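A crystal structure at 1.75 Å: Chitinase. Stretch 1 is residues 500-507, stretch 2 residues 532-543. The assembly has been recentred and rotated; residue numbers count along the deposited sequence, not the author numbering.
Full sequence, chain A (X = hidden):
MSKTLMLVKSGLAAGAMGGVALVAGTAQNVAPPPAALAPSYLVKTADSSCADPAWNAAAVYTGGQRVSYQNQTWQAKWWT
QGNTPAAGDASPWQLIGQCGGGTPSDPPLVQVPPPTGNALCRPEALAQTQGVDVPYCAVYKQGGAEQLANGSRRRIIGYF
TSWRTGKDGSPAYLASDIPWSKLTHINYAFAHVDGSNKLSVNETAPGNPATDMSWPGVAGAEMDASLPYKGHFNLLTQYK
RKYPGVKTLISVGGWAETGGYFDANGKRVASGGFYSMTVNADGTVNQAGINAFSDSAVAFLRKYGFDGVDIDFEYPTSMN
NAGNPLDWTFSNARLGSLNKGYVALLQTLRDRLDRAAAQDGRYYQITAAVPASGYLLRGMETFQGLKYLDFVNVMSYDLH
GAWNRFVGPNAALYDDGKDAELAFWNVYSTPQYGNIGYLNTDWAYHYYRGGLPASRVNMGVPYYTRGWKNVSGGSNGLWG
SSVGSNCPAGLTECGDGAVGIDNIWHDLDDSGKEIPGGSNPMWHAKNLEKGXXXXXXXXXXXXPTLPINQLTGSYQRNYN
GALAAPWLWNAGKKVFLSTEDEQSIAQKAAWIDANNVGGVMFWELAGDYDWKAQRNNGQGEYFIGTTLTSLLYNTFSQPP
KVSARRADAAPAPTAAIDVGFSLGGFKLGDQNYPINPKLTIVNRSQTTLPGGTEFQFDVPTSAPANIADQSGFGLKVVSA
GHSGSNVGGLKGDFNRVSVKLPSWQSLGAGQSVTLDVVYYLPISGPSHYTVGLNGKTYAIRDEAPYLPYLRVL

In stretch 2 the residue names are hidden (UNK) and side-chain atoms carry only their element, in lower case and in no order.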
# COMPACT_ATOMS: atom_id res chain seq x y z
N GLY A 500 23.33 -13.94 -10.17
CA GLY A 500 23.77 -15.27 -9.76
C GLY A 500 23.37 -15.63 -8.35
O GLY A 500 22.18 -15.62 -8.01
N ILE A 501 24.35 -15.95 -7.51
CA ILE A 501 24.08 -16.34 -6.13
C ILE A 501 23.50 -15.17 -5.34
O ILE A 501 22.91 -15.36 -4.27
CB ILE A 501 25.37 -16.87 -5.44
CG1 ILE A 501 25.02 -17.62 -4.14
CG2 ILE A 501 26.36 -15.72 -5.20
CD1 ILE A 501 26.21 -18.35 -3.52
N ASP A 502 23.65 -13.96 -5.88
CA ASP A 502 23.09 -12.75 -5.26
C ASP A 502 21.69 -12.40 -5.77
O ASP A 502 21.18 -11.32 -5.46
CB ASP A 502 24.01 -11.56 -5.52
CG ASP A 502 25.38 -11.73 -4.90
OD1 ASP A 502 25.46 -12.31 -3.79
OD2 ASP A 502 26.37 -11.28 -5.53
N ASN A 503 21.07 -13.29 -6.53
CA ASN A 503 19.85 -12.94 -7.25
C ASN A 503 18.97 -14.18 -7.51
O ASN A 503 18.43 -14.35 -8.60
CB ASN A 503 20.24 -12.25 -8.57
CG ASN A 503 19.06 -11.61 -9.30
OD1 ASN A 503 18.15 -11.04 -8.69
ND2 ASN A 503 19.08 -11.71 -10.62
N ILE A 504 18.82 -15.04 -6.51
CA ILE A 504 18.24 -16.36 -6.77
C ILE A 504 16.74 -16.35 -7.03
O ILE A 504 16.20 -17.30 -7.58
CB ILE A 504 18.55 -17.36 -5.62
CG1 ILE A 504 17.67 -17.11 -4.39
CG2 ILE A 504 20.03 -17.32 -5.27
CD1 ILE A 504 17.76 -18.27 -3.36
N TRP A 505 16.06 -15.26 -6.66
CA TRP A 505 14.64 -15.14 -6.95
C TRP A 505 14.40 -14.23 -8.16
O TRP A 505 13.40 -13.52 -8.23
CB TRP A 505 13.89 -14.61 -5.73
CG TRP A 505 13.33 -15.70 -4.87
CD1 TRP A 505 13.60 -17.04 -4.95
CD2 TRP A 505 12.39 -15.54 -3.80
NE1 TRP A 505 12.88 -17.72 -3.99
CE2 TRP A 505 12.14 -16.83 -3.27
CE3 TRP A 505 11.74 -14.44 -3.23
CZ2 TRP A 505 11.25 -17.04 -2.21
CZ3 TRP A 505 10.87 -14.66 -2.17
CH2 TRP A 505 10.63 -15.94 -1.68
N HIS A 506 15.33 -14.28 -9.11
CA HIS A 506 15.21 -13.50 -10.34
C HIS A 506 14.03 -13.92 -11.20
O HIS A 506 13.55 -15.05 -11.13
CB HIS A 506 16.48 -13.64 -11.18
CG HIS A 506 16.81 -15.06 -11.54
ND1 HIS A 506 17.73 -15.82 -10.84
CD2 HIS A 506 16.32 -15.87 -12.51
CE1 HIS A 506 17.79 -17.02 -11.37
NE2 HIS A 506 16.95 -17.08 -12.39
N ASP A 507 13.56 -12.97 -12.02
CA ASP A 507 12.71 -13.27 -13.16
C ASP A 507 13.60 -13.56 -14.37
O ASP A 507 14.80 -13.27 -14.37
CB ASP A 507 11.76 -12.11 -13.46
CG ASP A 507 10.71 -11.92 -12.38
OD1 ASP A 507 10.27 -12.93 -11.80
OD2 ASP A 507 10.33 -10.76 -12.12
N UNK A 532 27.21 -19.41 3.78
CA UNK A 532 26.62 -20.63 3.23
C UNK A 532 25.97 -20.33 1.89
O UNK A 532 25.28 -19.32 1.74
c UNK A 532 24.92 -21.92 6.52
c UNK A 532 26.09 -21.58 5.60
c UNK A 532 25.58 -21.22 4.20
c UNK A 532 27.09 -22.73 5.55
N UNK A 533 26.18 -21.20 0.91
CA UNK A 533 25.68 -20.92 -0.44
C UNK A 533 24.21 -21.28 -0.60
O UNK A 533 23.51 -20.68 -1.41
c UNK A 533 26.52 -21.68 -1.47
N UNK A 534 23.77 -22.27 0.16
CA UNK A 534 22.40 -22.76 0.08
C UNK A 534 22.28 -24.03 -0.76
O UNK A 534 22.60 -24.03 -1.94
N UNK A 535 21.81 -25.11 -0.14
CA UNK A 535 21.73 -26.41 -0.81
C UNK A 535 20.62 -26.44 -1.87
O UNK A 535 20.56 -27.37 -2.69
c UNK A 535 21.49 -27.52 0.21
o UNK A 535 20.23 -27.35 0.84
N UNK A 536 19.75 -25.44 -1.84
CA UNK A 536 18.61 -25.31 -2.75
C UNK A 536 18.95 -24.68 -4.10
O UNK A 536 18.07 -24.55 -4.95
c UNK A 536 18.27 -23.31 0.06
c UNK A 536 18.59 -22.19 -2.02
c UNK A 536 17.52 -24.48 -2.06
c UNK A 536 18.12 -23.29 -1.32
c UNK A 536 19.30 -21.14 0.01
c UNK A 536 18.85 -22.23 0.73
o UNK A 536 19.88 -20.08 0.67
c UNK A 536 19.18 -21.11 -1.36
N UNK A 537 20.20 -24.26 -4.31
CA UNK A 537 20.53 -23.53 -5.53
C UNK A 537 20.19 -24.31 -6.79
O UNK A 537 19.59 -23.77 -7.73
c UNK A 537 22.01 -23.14 -5.56
c UNK A 537 21.58 -20.77 -4.70
c UNK A 537 23.94 -21.68 -4.93
c UNK A 537 22.48 -22.03 -4.62
N UNK A 538 20.56 -25.59 -6.82
CA UNK A 538 20.32 -26.43 -7.98
C UNK A 538 18.82 -26.54 -8.27
O UNK A 538 18.40 -26.58 -9.43
c UNK A 538 20.93 -27.81 -7.78
N UNK A 539 18.01 -26.56 -7.21
CA UNK A 539 16.56 -26.66 -7.37
C UNK A 539 15.96 -25.43 -8.05
O UNK A 539 14.86 -25.49 -8.59
c UNK A 539 15.89 -26.89 -6.01
N UNK A 540 16.69 -24.31 -8.02
CA UNK A 540 16.27 -23.10 -8.72
C UNK A 540 16.86 -23.03 -10.13
O UNK A 540 16.73 -22.02 -10.82
c UNK A 540 16.68 -21.84 -7.94
o UNK A 540 12.94 -20.57 -3.85
c UNK A 540 14.42 -21.02 -7.15
c UNK A 540 13.85 -20.87 -4.84
c UNK A 540 15.11 -21.33 -4.50
c UNK A 540 16.03 -21.64 -5.50
c UNK A 540 15.69 -21.49 -6.84
c UNK A 540 13.50 -20.72 -6.16
N UNK A 541 17.50 -24.12 -10.55
CA UNK A 541 18.12 -24.18 -11.87
C UNK A 541 19.40 -23.38 -11.93
O UNK A 541 19.86 -22.98 -13.00
N UNK A 542 20.00 -23.16 -10.77
CA UNK A 542 21.22 -22.37 -10.67
C UNK A 542 22.43 -23.29 -10.57
O UNK A 542 22.57 -24.02 -9.58
c UNK A 542 22.53 -20.75 -9.27
c UNK A 542 20.08 -20.37 -9.64
c UNK A 542 19.81 -19.53 -8.40
c UNK A 542 21.18 -21.42 -9.46
N UNK A 543 23.28 -23.27 -11.58
CA UNK A 543 24.46 -24.13 -11.62
C UNK A 543 25.53 -23.62 -10.66
O UNK A 543 26.20 -22.63 -10.94
c UNK A 543 25.01 -24.20 -13.05
c UNK A 543 26.16 -25.19 -13.21
o UNK A 543 26.51 -25.48 -14.37
o UNK A 543 26.71 -25.68 -12.20
O HOH W 1 16.37 -19.75 -13.35

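Position 532 carries four side-chain carbons, forked at the second; CA-to-CB points away from stretch 1 and nothing there is touched. The late fork makes it Leu532. Position 533 has one carbon, 3.9 Å from Ile501 CD1 to its CB, and is Ala533. Position 534 has no side-chain atoms, and phi/psi of 99/119 would jam a CB against the preceding carbonyl oxygen: Gly534. Position 535 bears one carbon and then one oxygen, out of reach of stretch 1, with the oxygen hydrogen-bonded elsewhere in the structure; this is Ser535.

At position 536 one carbon leads to a six-carbon ring bearing an oxygen, and a ring carbon lies 3.8 Å from Ile504 CD1. The residue is Tyr536, and that carbon is CE1. An ideal CB on Gly534 would fall 2.3 Å from Tyr536 CZ, so the ring occupies the space a side chain there would need.

Position 537 again shows four carbons forked at the second. Its CB points sideways, but the end of the chain comes nearer, to Ile504 CG2 and Ile501 CD1. It is Leu537, with CD2 3.8 Å from Ile504 CG2 and CD1 4.3 Å from Ile501 CD1. Positions 538 and 539 each hold a single carbon, remote from stretch 1: Ala538 and Ala539.

Position 540 repeats the pattern of a carbon and an oxygen-bearing six-carbon ring, now with the oxygen 2.9 Å from Trp505 NE1. It is Tyr540. Position 541 lacks side-chain atoms, and its phi of 75° favours the glycine it is, Gly541. Position 542 has four carbons forked at the first, one arm two carbons long, which defines Ile542; its CD1 approaches Ile504 CB at 3.7 Å and the edge of the His506 ring. Position 543 has two carbons, the second carrying two oxygens: Asp543, out of reach.

The contact, burying 407 Å² in all, centres on Ile504, whose side chain meets Tyr536, Leu537, Tyr540 and Ile542, while its carbonyl O lies over one face of the Tyr540 ring. The directional element is the hydrogen bond from Trp505 NE1 to Tyr540 OH, 2.9 Å long and nearly linear at 172°; the hydroxyl sits at the indole edge, near its plane, where the N-H points. His506 ND1 donates to Asn503 O at 2.8 Å, tying the imidazole to its own turn. Water 1 links the stretches, 2.9 Å from His506 NE2 and donating a weak 3.4 Å bond to Tyr540 O.

Stretch 2, residues 532-543: LAGSYLAAYGID
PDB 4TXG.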